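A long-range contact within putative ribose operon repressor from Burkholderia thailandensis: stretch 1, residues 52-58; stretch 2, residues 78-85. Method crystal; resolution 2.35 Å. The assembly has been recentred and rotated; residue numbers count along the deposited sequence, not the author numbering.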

ATOM      1  N   ARG A  52      13.974  15.792  -4.602  1.00 34.35           N
ATOM      2  CA  ARG A  52      13.372  15.560  -3.317  1.00 34.65           C
ATOM      3  C   ARG A  52      14.147  14.601  -2.383  1.00 33.69           C
ATOM      4  O   ARG A  52      14.197  14.842  -1.202  1.00 32.44           O
ATOM      5  CB  ARG A  52      11.907  15.105  -3.480  1.00 34.29           C
ATOM      6  CG  ARG A  52      11.049  16.213  -4.008  1.00 36.58           C
ATOM      7  CD  ARG A  52       9.699  15.727  -4.584  1.00 38.72           C
ATOM      8  NE  ARG A  52       8.989  14.952  -3.579  1.00 38.01           N
ATOM      9  CZ  ARG A  52       7.786  14.449  -3.758  1.00 40.17           C
ATOM     10  NH1 ARG A  52       7.220  13.721  -2.791  1.00 38.79           N
ATOM     11  NH2 ARG A  52       7.152  14.679  -4.911  1.00 40.18           N
ATOM     12  N   GLU A  53      14.759  13.551  -2.926  1.00 33.41           N
ATOM     13  CA  GLU A  53      15.572  12.672  -2.102  1.00 34.37           C
ATOM     14  C   GLU A  53      16.734  13.440  -1.401  1.00 34.70           C
ATOM     15  O   GLU A  53      16.976  13.312  -0.189  1.00 34.20           O
ATOM     16  CB  GLU A  53      16.108  11.483  -2.915  1.00 33.75           C
ATOM     17  CG  GLU A  53      16.986  10.570  -2.106  1.00 34.20           C
ATOM     18  CD  GLU A  53      17.752   9.589  -2.977  1.00 37.11           C
ATOM     19  OE1 GLU A  53      18.980   9.794  -3.156  1.00 40.67           O
ATOM     20  OE2 GLU A  53      17.162   8.619  -3.483  1.00 33.81           O
ATOM     21  N   ARG A  54      17.448  14.222  -2.197  1.00 35.50           N
ATOM     22  CA  ARG A  54      18.585  14.977  -1.721  1.00 35.98           C
ATOM     23  C   ARG A  54      18.115  16.014  -0.705  1.00 35.50           C
ATOM     24  O   ARG A  54      18.778  16.264   0.268  1.00 35.46           O
ATOM     25  CB  ARG A  54      19.267  15.665  -2.910  1.00 36.23           C
ATOM     26  CG  ARG A  54      20.617  16.202  -2.592  1.00 39.68           C
ATOM     27  CD  ARG A  54      21.361  16.640  -3.913  1.00 45.96           C
ATOM     28  NE  ARG A  54      20.692  16.267  -5.157  1.00 48.81           N
ATOM     29  CZ  ARG A  54      20.400  17.093  -6.177  1.00 50.61           C
ATOM     30  NH1 ARG A  54      20.683  18.386  -6.119  1.00 52.44           N
ATOM     31  NH2 ARG A  54      19.829  16.602  -7.277  1.00 49.83           N
ATOM     32  N   GLU A  55      16.952  16.607  -0.914  1.00 34.88           N
ATOM     33  CA  GLU A  55      16.435  17.543   0.064  1.00 35.20           C
ATOM     34  C   GLU A  55      16.030  16.895   1.366  1.00 34.40           C
ATOM     35  O   GLU A  55      16.194  17.486   2.466  1.00 33.98           O
ATOM     36  CB  GLU A  55      15.237  18.340  -0.490  1.00 35.73           C
ATOM     37  CG  GLU A  55      15.645  19.241  -1.663  1.00 40.03           C
ATOM     38  CD  GLU A  55      14.496  20.034  -2.292  1.00 45.95           C
ATOM     39  OE1 GLU A  55      14.792  21.090  -2.927  1.00 48.34           O
ATOM     40  OE2 GLU A  55      13.323  19.594  -2.191  1.00 47.87           O
ATOM     41  N   ALA A  56      15.455  15.695   1.267  1.00 33.01           N
ATOM     42  CA  ALA A  56      15.127  14.973   2.480  1.00 32.23           C
ATOM     43  C   ALA A  56      16.408  14.630   3.256  1.00 31.72           C
ATOM     44  O   ALA A  56      16.463  14.822   4.487  1.00 30.99           O
ATOM     45  CB  ALA A  56      14.314  13.780   2.192  1.00 31.66           C
ATOM     46  N   VAL A  57      17.438  14.164   2.536  1.00 31.81           N
ATOM     47  CA  VAL A  57      18.651  13.676   3.186  1.00 32.70           C
ATOM     48  C   VAL A  57      19.245  14.843   4.007  1.00 33.26           C
ATOM     49  O   VAL A  57      19.530  14.695   5.176  1.00 32.99           O
ATOM     50  CB  VAL A  57      19.720  13.132   2.178  1.00 32.67           C
ATOM     51  CG1 VAL A  57      21.118  12.980   2.880  1.00 33.92           C
ATOM     52  CG2 VAL A  57      19.308  11.770   1.582  1.00 32.34           C
ATOM     53  N   GLY A  58      19.385  16.004   3.366  1.00 33.70           N
ATOM     54  CA  GLY A  58      19.887  17.227   4.003  1.00 34.07           C
ATOM     55  C   GLY A  58      19.000  17.694   5.150  1.00 34.42           C
ATOM     56  O   GLY A  58      19.472  18.042   6.211  1.00 34.37           O
ATOM     57  N   ASP A  78      26.223   9.990  -5.631  1.00 41.30           N
ATOM     58  CA  ASP A  78      27.533  10.423  -5.178  1.00 41.48           C
ATOM     59  C   ASP A  78      27.485  11.559  -4.159  1.00 41.69           C
ATOM     60  O   ASP A  78      28.365  11.650  -3.313  1.00 42.52           O
ATOM     61  CB  ASP A  78      28.374  10.829  -6.323  1.00 42.48           C
ATOM     62  N   TYR A  79      26.472  12.411  -4.241  1.00 41.52           N
ATOM     63  CA  TYR A  79      26.277  13.474  -3.293  1.00 41.70           C
ATOM     64  C   TYR A  79      26.217  12.922  -1.885  1.00 42.78           C
ATOM     65  O   TYR A  79      26.503  13.627  -0.923  1.00 42.93           O
ATOM     66  CB  TYR A  79      24.981  14.267  -3.596  1.00 41.64           C
ATOM     67  CG  TYR A  79      23.689  13.580  -3.117  1.00 40.86           C
ATOM     68  CD1 TYR A  79      23.185  13.801  -1.822  1.00 39.80           C
ATOM     69  CD2 TYR A  79      22.996  12.703  -3.954  1.00 39.20           C
ATOM     70  CE1 TYR A  79      22.011  13.187  -1.405  1.00 39.64           C
ATOM     71  CE2 TYR A  79      21.832  12.072  -3.544  1.00 38.47           C
ATOM     72  CZ  TYR A  79      21.340  12.308  -2.277  1.00 39.50           C
ATOM     73  OH  TYR A  79      20.198  11.661  -1.874  1.00 39.53           O
ATOM     74  N   LEU A  80      25.816  11.666  -1.733  1.00 43.38           N
ATOM     75  CA  LEU A  80      25.822  11.085  -0.396  1.00 44.08           C
ATOM     76  C   LEU A  80      27.230  11.011   0.128  1.00 44.83           C
ATOM     77  O   LEU A  80      27.518  11.216   1.333  1.00 44.53           O
ATOM     78  CB  LEU A  80      25.179   9.699  -0.386  1.00 43.89           C
ATOM     79  CG  LEU A  80      23.652   9.692  -0.577  1.00 43.50           C
ATOM     80  CD1 LEU A  80      23.148   8.308  -0.905  1.00 41.28           C
ATOM     81  CD2 LEU A  80      22.980  10.266   0.659  1.00 42.09           C
ATOM     82  N   ARG A  81      28.124  10.674  -0.769  1.00 46.15           N
ATOM     83  CA  ARG A  81      29.458  10.368  -0.319  1.00 47.44           C
ATOM     84  C   ARG A  81      30.246  11.646  -0.147  1.00 47.88           C
ATOM     85  O   ARG A  81      31.204  11.646   0.572  1.00 48.50           O
ATOM     86  CB  ARG A  81      30.113   9.441  -1.315  1.00 48.24           C
ATOM     87  CG  ARG A  81      31.127  10.094  -2.178  1.00 49.99           C
ATOM     88  CD  ARG A  81      32.265   9.119  -2.244  1.00 52.21           C
ATOM     89  NE  ARG A  81      32.229   8.306  -3.445  1.00 54.32           N
ATOM     90  CZ  ARG A  81      33.033   8.512  -4.485  1.00 57.38           C
ATOM     91  NH1 ARG A  81      32.956   7.703  -5.533  1.00 58.46           N
ATOM     92  NH2 ARG A  81      33.906   9.526  -4.474  1.00 56.81           N
ATOM     93  N   THR A  82      29.798  12.758  -0.746  1.00 48.48           N
ATOM     94  CA  THR A  82      30.550  14.003  -0.616  1.00 48.56           C
ATOM     95  C   THR A  82      29.925  15.017   0.321  1.00 48.46           C
ATOM     96  O   THR A  82      30.622  15.900   0.779  1.00 49.37           O
ATOM     97  CB  THR A  82      30.822  14.679  -1.963  1.00 48.80           C
ATOM     98  OG1 THR A  82      29.583  15.118  -2.543  1.00 49.49           O
ATOM     99  CG2 THR A  82      31.544  13.699  -2.908  1.00 48.89           C
ATOM    100  N   GLU A  83      28.631  14.890   0.606  1.00 48.06           N
ATOM    101  CA  GLU A  83      27.899  15.891   1.401  1.00 47.47           C
ATOM    102  C   GLU A  83      27.581  15.404   2.783  1.00 47.02           C
ATOM    103  O   GLU A  83      26.786  16.036   3.523  1.00 47.08           O
ATOM    104  CB  GLU A  83      26.555  16.220   0.773  1.00 47.88           C
ATOM    105  CG  GLU A  83      26.561  17.399  -0.153  1.00 50.03           C
ATOM    106  CD  GLU A  83      26.576  16.972  -1.572  1.00 54.35           C
ATOM    107  OE1 GLU A  83      25.532  17.202  -2.242  1.00 55.28           O
ATOM    108  OE2 GLU A  83      27.615  16.395  -2.017  1.00 56.55           O
ATOM    109  N   LEU A  84      28.159  14.276   3.155  1.00 45.61           N
ATOM    110  CA  LEU A  84      27.870  13.731   4.462  1.00 44.65           C
ATOM    111  C   LEU A  84      29.136  13.198   5.106  1.00 43.95           C
ATOM    112  O   LEU A  84      30.060  12.748   4.424  1.00 43.99           O
ATOM    113  CB  LEU A  84      26.815  12.615   4.376  1.00 44.49           C
ATOM    114  CG  LEU A  84      25.388  13.013   3.980  1.00 44.20           C
ATOM    115  CD1 LEU A  84      24.589  11.774   3.596  1.00 43.16           C
ATOM    116  CD2 LEU A  84      24.715  13.739   5.123  1.00 41.82           C
ATOM    117  N   PRO A  85      29.170  13.220   6.438  1.00 43.07           N
ATOM    118  CA  PRO A  85      30.333  12.713   7.144  1.00 42.69           C
ATOM    119  C   PRO A  85      30.382  11.256   6.919  1.00 42.74           C
ATOM    120  O   PRO A  85      29.327  10.620   6.823  1.00 41.97           O
ATOM    121  CB  PRO A  85      30.022  12.979   8.636  1.00 42.39           C
ATOM    122  CG  PRO A  85      28.951  14.048   8.634  1.00 42.83           C
ATOM    123  CD  PRO A  85      28.150  13.761   7.347  1.00 43.11           C
TER

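Stretch 1 is helical throughout, and the helix of stretch 2 that contains Tyr79 and Leu80 runs beside it at 23° between N-to-C directions. The axes come no closer than 11.3 Å, and the nearest CA atoms, Arg54 CA and Tyr79 CA, lie 8.0 Å apart, so side chains must bridge the gap. Together they bury 284 Å², with Tyr79 contributing the largest share.

Arg52 makes no contact. Glu53 supplies the polar anchor. Its CA-to-CB bond points sideways, but chi1 and chi2 are both t, and the extended chain brings the carboxylate to the tyrosine: Tyr79 OH donates a hydrogen bond to Glu53 OE1 at 2.6 Å, OE1 lying at the ring edge near its plane. A buried carboxylate needs such partners, and Glu53 OE2 finds its own in a residue adjoining the stretches.

Arg54 lies over one face of the same ring. Arg54 CG is 3.5 Å from Tyr79 CE1, and its 3.8 Å distance to the centroid of the Tyr79 ring, 23° off the normal, fits a CH-pi contact. The guanidinium is farther away: Arg54 CZ is 5.8 Å from that centroid, at most a weak cation-pi attraction. A long aliphatic stem suits this place, packing on the aromatic face in a residue that is exposed overall.

Glu55 points away and Ala56 sideways, neither making contact. Val57, one turn after Glu53, points toward stretch 2 and is buried. Its CB sits at the tyrosine ring edge, 4.3 Å from Tyr79 CE1, while Val57 CG2 approaches Tyr79 OH at 3.6 Å. Val57 CG1 lies 4.0 Å from Leu80 CD2, with Val57 CG2 almost as close to that atom at 4.1 Å, and Val57 CG1 reaches Leu84 CD1 at 3.7 Å. The branched side chain thus touches both the tyrosine and the leucines, extending the apolar contact past the helix into the following loop.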